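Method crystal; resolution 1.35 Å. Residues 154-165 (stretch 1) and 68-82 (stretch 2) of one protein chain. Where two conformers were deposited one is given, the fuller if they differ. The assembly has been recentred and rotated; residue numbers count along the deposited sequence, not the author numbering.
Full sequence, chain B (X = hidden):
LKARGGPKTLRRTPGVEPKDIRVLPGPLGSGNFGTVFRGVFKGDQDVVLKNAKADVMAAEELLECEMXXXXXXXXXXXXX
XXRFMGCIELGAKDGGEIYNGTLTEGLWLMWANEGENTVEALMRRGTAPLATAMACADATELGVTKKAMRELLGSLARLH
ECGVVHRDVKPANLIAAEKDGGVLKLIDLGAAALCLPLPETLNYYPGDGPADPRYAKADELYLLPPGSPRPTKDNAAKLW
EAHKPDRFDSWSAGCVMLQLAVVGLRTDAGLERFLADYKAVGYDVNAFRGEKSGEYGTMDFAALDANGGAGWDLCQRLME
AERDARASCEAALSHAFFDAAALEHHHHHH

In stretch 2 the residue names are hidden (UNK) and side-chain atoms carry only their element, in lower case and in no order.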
ATOM      1  N   GLY B 154     -26.623 -11.395  -1.287  1.00 10.64           N
ATOM      2  CA  GLY B 154     -26.708 -12.813  -0.881  1.00 11.84           C
ATOM      3  C   GLY B 154     -25.325 -13.333  -0.473  1.00 10.34           C
ATOM      4  O   GLY B 154     -25.202 -14.046   0.503  1.00 12.05           O
ATOM      5  N   SER B 155     -24.286 -12.948  -1.205  1.00 10.36           N
ATOM      6  CA  SER B 155     -22.924 -13.380  -0.852  1.00  9.97           C
ATOM      7  C   SER B 155     -22.446 -12.782   0.458  1.00  9.55           C
ATOM      8  O   SER B 155     -21.860 -13.481   1.299  1.00 10.54           O
ATOM      9  CB  SER B 155     -21.958 -13.065  -1.962  1.00 11.13           C
ATOM     10  OG  SER B 155     -22.195 -13.899  -3.072  1.00 12.01           O
ATOM     11  N   LEU B 156     -22.671 -11.475   0.646  1.00  9.39           N
ATOM     12  CA  LEU B 156     -22.347 -10.861   1.940  1.00 10.70           C
ATOM     13  C   LEU B 156     -23.077 -11.520   3.102  1.00 10.62           C
ATOM     14  O   LEU B 156     -22.506 -11.747   4.165  1.00 11.49           O
ATOM     15  CB  LEU B 156     -22.564  -9.335   1.898  1.00 10.93           C
ATOM     16  CG  LEU B 156     -21.593  -8.594   0.978  1.00  9.57           C
ATOM     17  CD1 LEU B 156     -22.016  -7.150   0.817  1.00 11.86           C
ATOM     18  CD2 LEU B 156     -20.180  -8.680   1.570  1.00 12.39           C
ATOM     19  N   ALA B 157     -24.365 -11.852   2.908  1.00 11.29           N
ATOM     20  CA  ALA B 157     -25.110 -12.538   3.943  1.00 12.53           C
ATOM     21  C   ALA B 157     -24.461 -13.886   4.270  1.00 11.20           C
ATOM     22  O   ALA B 157     -24.347 -14.247   5.447  1.00 12.33           O
ATOM     23  CB  ALA B 157     -26.559 -12.726   3.535  1.00 13.58           C
ATOM     24  N   ARG B 158     -24.038 -14.632   3.242  1.00 11.83           N
ATOM     25  CA  ARG B 158     -23.371 -15.916   3.524  1.00 11.50           C
ATOM     26  C   ARG B 158     -22.010 -15.723   4.200  1.00 11.86           C
ATOM     27  O   ARG B 158     -21.652 -16.475   5.134  1.00 13.77           O
ATOM     28  CB  ARG B 158     -23.181 -16.658   2.197  1.00 12.79           C
ATOM     29  CG  ARG B 158     -24.488 -17.215   1.655  1.00 16.87           C
ATOM     30  CD  ARG B 158     -24.327 -17.836   0.252  1.00 18.31           C
ATOM     31  NE  ARG B 158     -23.464 -19.008   0.362  1.00 19.52           N
ATOM     32  CZ  ARG B 158     -22.694 -19.483  -0.611  1.00 19.16           C
ATOM     33  NH1 ARG B 158     -22.612 -18.854  -1.786  1.00 24.61           N
ATOM     34  NH2 ARG B 158     -21.999 -20.591  -0.403  1.00 24.00           N
ATOM     35  N   LEU B 159     -21.233 -14.690   3.827  1.00 11.20           N
ATOM     36  CA  LEU B 159     -19.988 -14.386   4.546  1.00 10.90           C
ATOM     37  C   LEU B 159     -20.253 -14.045   6.003  1.00 11.61           C
ATOM     38  O   LEU B 159     -19.644 -14.593   6.941  1.00 12.19           O
ATOM     39  CB  LEU B 159     -19.223 -13.271   3.838  1.00 11.38           C
ATOM     40  CG  LEU B 159     -18.619 -13.718   2.507  1.00 10.53           C
ATOM     41  CD1 LEU B 159     -18.156 -12.548   1.658  1.00 13.48           C
ATOM     42  CD2 LEU B 159     -17.446 -14.688   2.653  1.00 13.30           C
ATOM     43  N   HIS B 160     -21.239 -13.167   6.207  1.00 11.24           N
ATOM     44  CA  HIS B 160     -21.543 -12.773   7.571  1.00 12.71           C
ATOM     45  C   HIS B 160     -21.992 -13.934   8.448  1.00 13.38           C
ATOM     46  O   HIS B 160     -21.653 -14.013   9.643  1.00 14.46           O
ATOM     47  CB  HIS B 160     -22.579 -11.645   7.638  1.00 12.26           C
ATOM     48  CG  HIS B 160     -22.137 -10.415   6.905  1.00 12.49           C
ATOM     49  ND1 HIS B 160     -22.996  -9.461   6.453  1.00 13.03           N
ATOM     50  CD2 HIS B 160     -20.871 -10.016   6.527  1.00 11.03           C
ATOM     51  CE1 HIS B 160     -22.311  -8.499   5.812  1.00 12.25           C
ATOM     52  NE2 HIS B 160     -21.006  -8.822   5.845  1.00 11.65           N
ATOM     53  N   GLU B 161     -22.761 -14.850   7.862  1.00 14.05           N
ATOM     54  CA  GLU B 161     -23.268 -16.039   8.549  1.00 17.09           C
ATOM     55  C   GLU B 161     -22.121 -16.914   9.081  1.00 16.33           C
ATOM     56  O   GLU B 161     -22.258 -17.588  10.092  1.00 19.49           O
ATOM     57  CB  GLU B 161     -24.190 -16.827   7.587  1.00 19.92           C
ATOM     58  CG  GLU B 161     -24.999 -17.992   8.141  1.00 28.16           C
ATOM     59  CD  GLU B 161     -25.766 -18.725   7.031  1.00 38.64           C
ATOM     60  OE1 GLU B 161     -26.006 -18.160   5.925  1.00 46.22           O
ATOM     61  OE2 GLU B 161     -26.109 -19.904   7.238  1.00 61.68           O
ATOM     62  N   CYS B 162     -20.993 -16.906   8.393  1.00 14.03           N
ATOM     63  CA  CYS B 162     -19.851 -17.667   8.876  0.50 16.06           C
ATOM     64  C   CYS B 162     -18.802 -16.790   9.523  1.00 15.12           C
ATOM     65  O   CYS B 162     -17.661 -17.226   9.744  1.00 16.46           O
ATOM     66  CB  CYS B 162     -19.272 -18.578   7.802  0.50 17.11           C
ATOM     67  SG  CYS B 162     -18.357 -17.728   6.501  0.50 12.30           S
ATOM     68  N   GLY B 163     -19.206 -15.583   9.918  1.00 14.60           N
ATOM     69  CA  GLY B 163     -18.381 -14.709  10.742  1.00 16.48           C
ATOM     70  C   GLY B 163     -17.425 -13.786  10.003  1.00 13.19           C
ATOM     71  O   GLY B 163     -16.647 -13.104  10.649  1.00 16.24           O
ATOM     72  N   VAL B 164     -17.452 -13.752   8.688  1.00 13.05           N
ATOM     73  CA  VAL B 164     -16.529 -12.941   7.918  1.00 11.32           C
ATOM     74  C   VAL B 164     -17.132 -11.612   7.527  1.00 11.28           C
ATOM     75  O   VAL B 164     -18.249 -11.598   6.966  1.00 11.84           O
ATOM     76  CB  VAL B 164     -16.071 -13.725   6.666  1.00 12.46           C
ATOM     77  CG1 VAL B 164     -15.158 -12.867   5.780  1.00 12.68           C
ATOM     78  CG2 VAL B 164     -15.356 -15.020   7.108  1.00 15.16           C
ATOM     79  N   VAL B 165     -16.418 -10.535   7.813  1.00 12.27           N
ATOM     80  CA  VAL B 165     -16.747  -9.210   7.290  1.00 11.99           C
ATOM     81  C   VAL B 165     -15.705  -8.847   6.250  1.00 10.76           C
ATOM     82  O   VAL B 165     -14.497  -8.925   6.558  1.00 12.24           O
ATOM     83  CB  VAL B 165     -16.864  -8.155   8.407  1.00 12.40           C
ATOM     84  CG1 VAL B 165     -17.115  -6.753   7.861  1.00 12.45           C
ATOM     85  CG2 VAL B 165     -17.947  -8.591   9.374  1.00 14.97           C
ATOM     86  N   UNK B  68      -5.628 -17.444   5.827  1.00 11.55           N
ATOM     87  CA  UNK B  68      -6.500 -18.137   6.769  1.00 12.45           C
ATOM     88  C   UNK B  68      -7.988 -17.848   6.417  1.00 11.75           C
ATOM     89  O   UNK B  68      -8.858 -18.765   6.438  1.00 12.68           O
ATOM     90  o   UNK B  68      -4.484 -17.437   9.798  1.00 23.67           O
ATOM     91  c   UNK B  68      -6.265 -17.665   8.209  1.00 14.84           C
ATOM     92  c   UNK B  68      -4.898 -18.056   8.768  1.00 20.47           C
ATOM     93  o   UNK B  68      -4.282 -19.005   8.251  1.00 24.24           O
ATOM     94  N   UNK B  69      -8.320 -16.575   6.192  1.00 11.48           N
ATOM     95  CA  UNK B  69      -9.727 -16.209   5.903  1.00 10.75           C
ATOM     96  C   UNK B  69     -10.119 -16.854   4.576  1.00 10.53           C
ATOM     97  O   UNK B  69     -11.268 -17.324   4.444  1.00 12.18           O
ATOM     98  c   UNK B  69      -9.930 -14.667   5.905  1.00 11.68           C
ATOM     99  c   UNK B  69     -11.332 -14.306   5.409  1.00 13.09           C
ATOM    100  c   UNK B  69      -9.642 -14.091   7.284  1.00 14.20           C
ATOM    101  N   UNK B  70      -9.240 -16.920   3.573  1.00 11.50           N
ATOM    102  CA  UNK B  70      -9.574 -17.621   2.323  1.00 11.00           C
ATOM    103  C   UNK B  70      -9.827 -19.100   2.538  1.00 11.28           C
ATOM    104  O   UNK B  70     -10.756 -19.628   1.950  1.00 11.48           O
ATOM    105  c   UNK B  70      -8.488 -17.447   1.270  1.00 12.52           C
ATOM    106  n   UNK B  70      -8.129 -15.096   0.745  1.00 11.30           N
ATOM    107  c   UNK B  70      -8.734 -16.232   0.395  1.00  9.86           C
ATOM    108  o   UNK B  70      -9.464 -16.323  -0.591  1.00 11.45           O
ATOM    109  N   UNK B  71      -9.092 -19.745   3.430  1.00 12.66           N
ATOM    110  CA  UNK B  71      -9.406 -21.150   3.714  1.00 12.81           C
ATOM    111  C   UNK B  71     -10.770 -21.237   4.375  1.00 12.61           C
ATOM    112  O   UNK B  71     -11.553 -22.149   4.085  1.00 13.69           O
ATOM    113  c   UNK B  71      -5.891 -21.606   3.970  1.00 13.33           C
ATOM    114  c   UNK B  71      -4.844 -23.224   2.504  1.00 14.20           C
ATOM    115  c   UNK B  71      -6.055 -23.912   2.384  1.00 14.73           C
ATOM    116  c   UNK B  71      -8.334 -21.786   4.613  1.00 14.54           C
ATOM    117  c   UNK B  71      -4.762 -22.114   3.322  1.00 14.38           C
ATOM    118  c   UNK B  71      -7.164 -23.408   3.074  1.00 13.61           C
ATOM    119  o   UNK B  71      -3.727 -23.688   1.844  1.00 15.39           O
ATOM    120  c   UNK B  71      -7.115 -22.251   3.848  1.00 12.80           C
ATOM    121  N   UNK B  72     -11.072 -20.330   5.302  1.00 12.24           N
ATOM    122  CA  UNK B  72     -12.391 -20.334   5.956  1.00 11.73           C
ATOM    123  C   UNK B  72     -13.516 -20.172   4.947  1.00 11.47           C
ATOM    124  O   UNK B  72     -14.546 -20.865   5.049  1.00 13.99           O
ATOM    125  n   UNK B  72     -13.852 -20.201   8.856  1.00 16.83           N
ATOM    126  c   UNK B  72     -14.786 -18.447   7.888  1.00 14.61           C
ATOM    127  n   UNK B  72     -15.596 -18.876   8.870  1.00 14.71           N
ATOM    128  c   UNK B  72     -13.672 -19.277   7.881  1.00 13.35           C
ATOM    129  c   UNK B  72     -12.449 -19.234   7.021  1.00 13.51           C
ATOM    130  c   UNK B  72     -15.039 -19.970   9.447  1.00 19.07           C
ATOM    131  N   UNK B  73     -13.363 -19.206   4.052  1.00 11.03           N
ATOM    132  CA  UNK B  73     -14.391 -18.938   3.021  1.00 12.89           C
ATOM    133  C   UNK B  73     -14.531 -20.095   2.038  1.00 12.75           C
ATOM    134  O   UNK B  73     -15.648 -20.443   1.624  1.00 13.71           O
ATOM    135  c   UNK B  73     -14.996 -17.436   1.055  1.00 13.59           C
ATOM    136  c   UNK B  73     -14.098 -17.619   2.283  1.00 11.59           C
ATOM    137  c   UNK B  73     -14.316 -16.472   3.260  1.00 13.06           C
ATOM    138  N   UNK B  74     -13.419 -20.728   1.691  1.00 13.19           N
ATOM    139  CA  UNK B  74     -13.471 -21.867   0.802  1.00 12.46           C
ATOM    140  C   UNK B  74     -14.255 -23.016   1.463  1.00 14.26           C
ATOM    141  O   UNK B  74     -15.043 -23.703   0.798  1.00 16.34           O
ATOM    142  c   UNK B  74     -12.059 -22.343   0.497  1.00 15.39           C
ATOM    143  n   UNK B  74     -12.028 -23.439  -1.745  1.00 20.37           N
ATOM    144  c   UNK B  74     -12.046 -23.540  -0.404  1.00 15.15           C
ATOM    145  n   UNK B  74     -12.040 -25.564  -1.274  1.00 24.87           N
ATOM    146  c   UNK B  74     -12.002 -24.672  -2.281  1.00 24.75           C
ATOM    147  c   UNK B  74     -12.101 -24.897  -0.101  1.00 18.02           C
ATOM    148  N   UNK B  75     -14.107 -23.206   2.777  1.00 14.87           N
ATOM    149  CA  UNK B  75     -14.815 -24.252   3.485  1.00 14.15           C
ATOM    150  C   UNK B  75     -16.282 -23.938   3.699  1.00 15.48           C
ATOM    151  O   UNK B  75     -17.071 -24.890   3.734  1.00 20.44           O
ATOM    152  c   UNK B  75     -14.131 -24.529   4.816  1.00 14.66           C
ATOM    153  N   UNK B  76     -16.623 -22.657   3.886  1.00 14.78           N
ATOM    154  CA  UNK B  76     -17.927 -22.260   4.439  1.00 14.65           C
ATOM    155  C   UNK B  76     -18.833 -21.405   3.555  1.00 16.46           C
ATOM    156  O   UNK B  76     -20.040 -21.304   3.833  1.00 20.04           O
ATOM    157  n   UNK B  76     -18.063 -23.438   7.217  1.00 20.11           N
ATOM    158  c   UNK B  76     -17.214 -22.518   6.829  1.00 18.32           C
ATOM    159  c   UNK B  76     -17.756 -21.569   5.788  1.00 16.95           C
ATOM    160  o   UNK B  76     -16.029 -22.470   7.246  1.00 23.30           O
ATOM    161  N   UNK B  77     -18.262 -20.781   2.529  1.00 14.77           N
ATOM    162  CA  UNK B  77     -19.019 -19.896   1.651  1.00 13.92           C
ATOM    163  C   UNK B  77     -18.508 -19.962   0.215  1.00 14.48           C
ATOM    164  O   UNK B  77     -18.062 -18.962  -0.347  1.00 14.22           O
ATOM    165  c   UNK B  77     -18.967 -18.467   2.168  1.00 15.57           C
ATOM    166  N   UNK B  78     -18.580 -21.152  -0.371  1.00 15.58           N
ATOM    167  CA  UNK B  78     -18.141 -21.376  -1.766  1.00 15.46           C
ATOM    168  C   UNK B  78     -18.990 -20.565  -2.736  1.00 14.48           C
ATOM    169  O   UNK B  78     -20.217 -20.515  -2.568  1.00 16.84           O
ATOM    170  c   UNK B  78     -15.852 -25.834  -1.849  1.00 40.58           C
ATOM    171  c   UNK B  78     -18.253 -22.853  -2.141  1.00 18.26           C
ATOM    172  c   UNK B  78     -17.110 -25.057  -2.225  1.00 27.83           C
ATOM    173  c   UNK B  78     -17.141 -23.699  -1.534  1.00 21.85           C
ATOM    174  n   UNK B  78     -15.901 -26.111  -0.390  1.00 38.77           N
ATOM    175  N   UNK B  79     -18.348 -19.965  -3.735  1.00 14.07           N
ATOM    176  CA  UNK B  79     -19.004 -19.188  -4.778  1.00 15.01           C
ATOM    177  C   UNK B  79     -19.230 -17.741  -4.413  1.00 11.38           C
ATOM    178  O   UNK B  79     -19.580 -16.975  -5.334  1.00 14.80           O
ATOM    179  N   UNK B  80     -19.003 -17.344  -3.155  1.00 11.89           N
ATOM    180  CA  UNK B  80     -19.122 -15.911  -2.824  1.00 10.27           C
ATOM    181  C   UNK B  80     -17.955 -15.110  -3.396  1.00 10.86           C
ATOM    182  O   UNK B  80     -18.153 -13.946  -3.780  1.00 11.66           O
ATOM    183  o   UNK B  80     -18.089 -16.162  -0.637  1.00 12.46           O
ATOM    184  c   UNK B  80     -19.240 -15.661  -1.322  1.00 11.56           C
ATOM    185  c   UNK B  80     -20.528 -16.274  -0.755  1.00 13.21           C
ATOM    186  N   UNK B  81     -16.762 -15.715  -3.360  1.00 11.25           N
ATOM    187  CA  UNK B  81     -15.527 -15.024  -3.729  1.00 10.48           C
ATOM    188  C   UNK B  81     -14.768 -15.788  -4.799  1.00 10.65           C
ATOM    189  O   UNK B  81     -15.083 -16.981  -5.041  1.00 12.45           O
ATOM    190  s   UNK B  81     -15.379 -13.979  -1.113  1.00 11.81           S
ATOM    191  c   UNK B  81     -14.673 -14.907  -2.477  1.00 12.13           C
ATOM    192  N   UNK B  82     -13.760 -15.192  -5.429  1.00  9.76           N
ATOM    193  CA  UNK B  82     -12.912 -15.923  -6.352  1.00 11.09           C
ATOM    194  C   UNK B  82     -12.412 -17.233  -5.721  1.00 10.89           C
ATOM    195  O   UNK B  82     -11.998 -17.281  -4.535  1.00 11.61           O
ATOM    196  c   UNK B  82     -11.710 -15.100  -6.750  1.00 12.62           C
TER
HETATM  197  O   HOH W   1     -22.537 -20.381   3.049  1.00 35.50           O
HETATM  198  O   HOH W   2     -22.316 -22.205   1.573  1.00 40.17           O
HETATM  199  O   HOH W   3     -20.517 -12.663  -4.692  1.00 13.84           O

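Position 68 has two side-chain carbons, the second carrying two oxygens: a carboxylate, Asp-68, well away from stretch 1. Position 69 has one carbon bearing two more, the beta-branched fork of Val-69. Its CG1 lies 4.1 Å from Val-164 CG1, a short apolar side chain meeting another where the helix passes the strand. At position 70 the second of two carbons carries one oxygen and one nitrogen, the amide of Asn-70, which makes no contact here. Position 71 shows one carbon and a six-carbon ring bearing an oxygen, Tyr-71, exposed and out of reach of stretch 1.

Position 72 carries a five-membered ring of three carbons and two nitrogens, one of which approaches a backbone carbonyl of stretch 1. This is His-72. Its NE2 donates to Cys-162 O at 2.8 Å, with an angle of 160° at the hydrogen. Both this oxygen and Val-164 CG2, 3.6 Å from CD2 of His-72, lie at the ring edge, so the imidazole combines a directional bond with apolar packing.

Position 73 is again one carbon carrying two, Val-73. Its CG2 sits 3.7 Å from Leu-159 CD2 and 4.2 Å from Val-164 CG2, a compact filler between helix and strand. Position 74 has another ring of three carbons and two nitrogens, His-74, out of reach of stretch 1, as is the single carbon of position 75, Ala-75.

Position 76 has two carbons, the second with one oxygen and one nitrogen: Asn-76, the last helical residue. Its CB packs 3.9 Å from Cys-162 CB. Position 77 has a lone carbon, Ala-77, the first residue to leave helical angles. Its CB points toward stretch 1, 4.1 Å from Leu-159 CD2 and 4.4 Å from Cys-162 SG, so a small methyl fits this close approach.

Position 78 is a row of four carbons ending in nitrogen, Lys-78. Its CB points away and its NZ donates to His-74 O at 2.8 Å, while its backbone oxygen faces Arg-158. Position 79 has no side chain; Gly-79 suits the positive phi of 86° in the type II turn from Ala-77 to position 80.

Position 80 has one carbon carrying an oxygen and a carbon: Thr-80. Its OG1 donates to Ala-77 O at 2.8 Å, bracing the turn, while its CG2 lies over one face of the Arg-158 guanidinium, 3.5 Å from NH1. Position 81 ends in sulfur, Cys-81, its SG 4.2 Å from Leu-159 CD1. Position 82, one carbon, is Ala-82, beyond the contact.

The contact has an apolar centre, where Leu-159 reaches Val-73 and Ala-77, and polar ties beside it. Arg-158 NH2 donates to Lys-78 O at 2.8 Å, and its NH1 bonds weakly to that same Lys-78 O at 3.0 Å, so one carbonyl receives both nitrogens. Water 1 links Arg-158 to the backbone of Asn-76, and water 3 joins Ser-155 to that of Thr-80.

Stretch 2, residues 68-82: DVNYHVHANAKGTCA
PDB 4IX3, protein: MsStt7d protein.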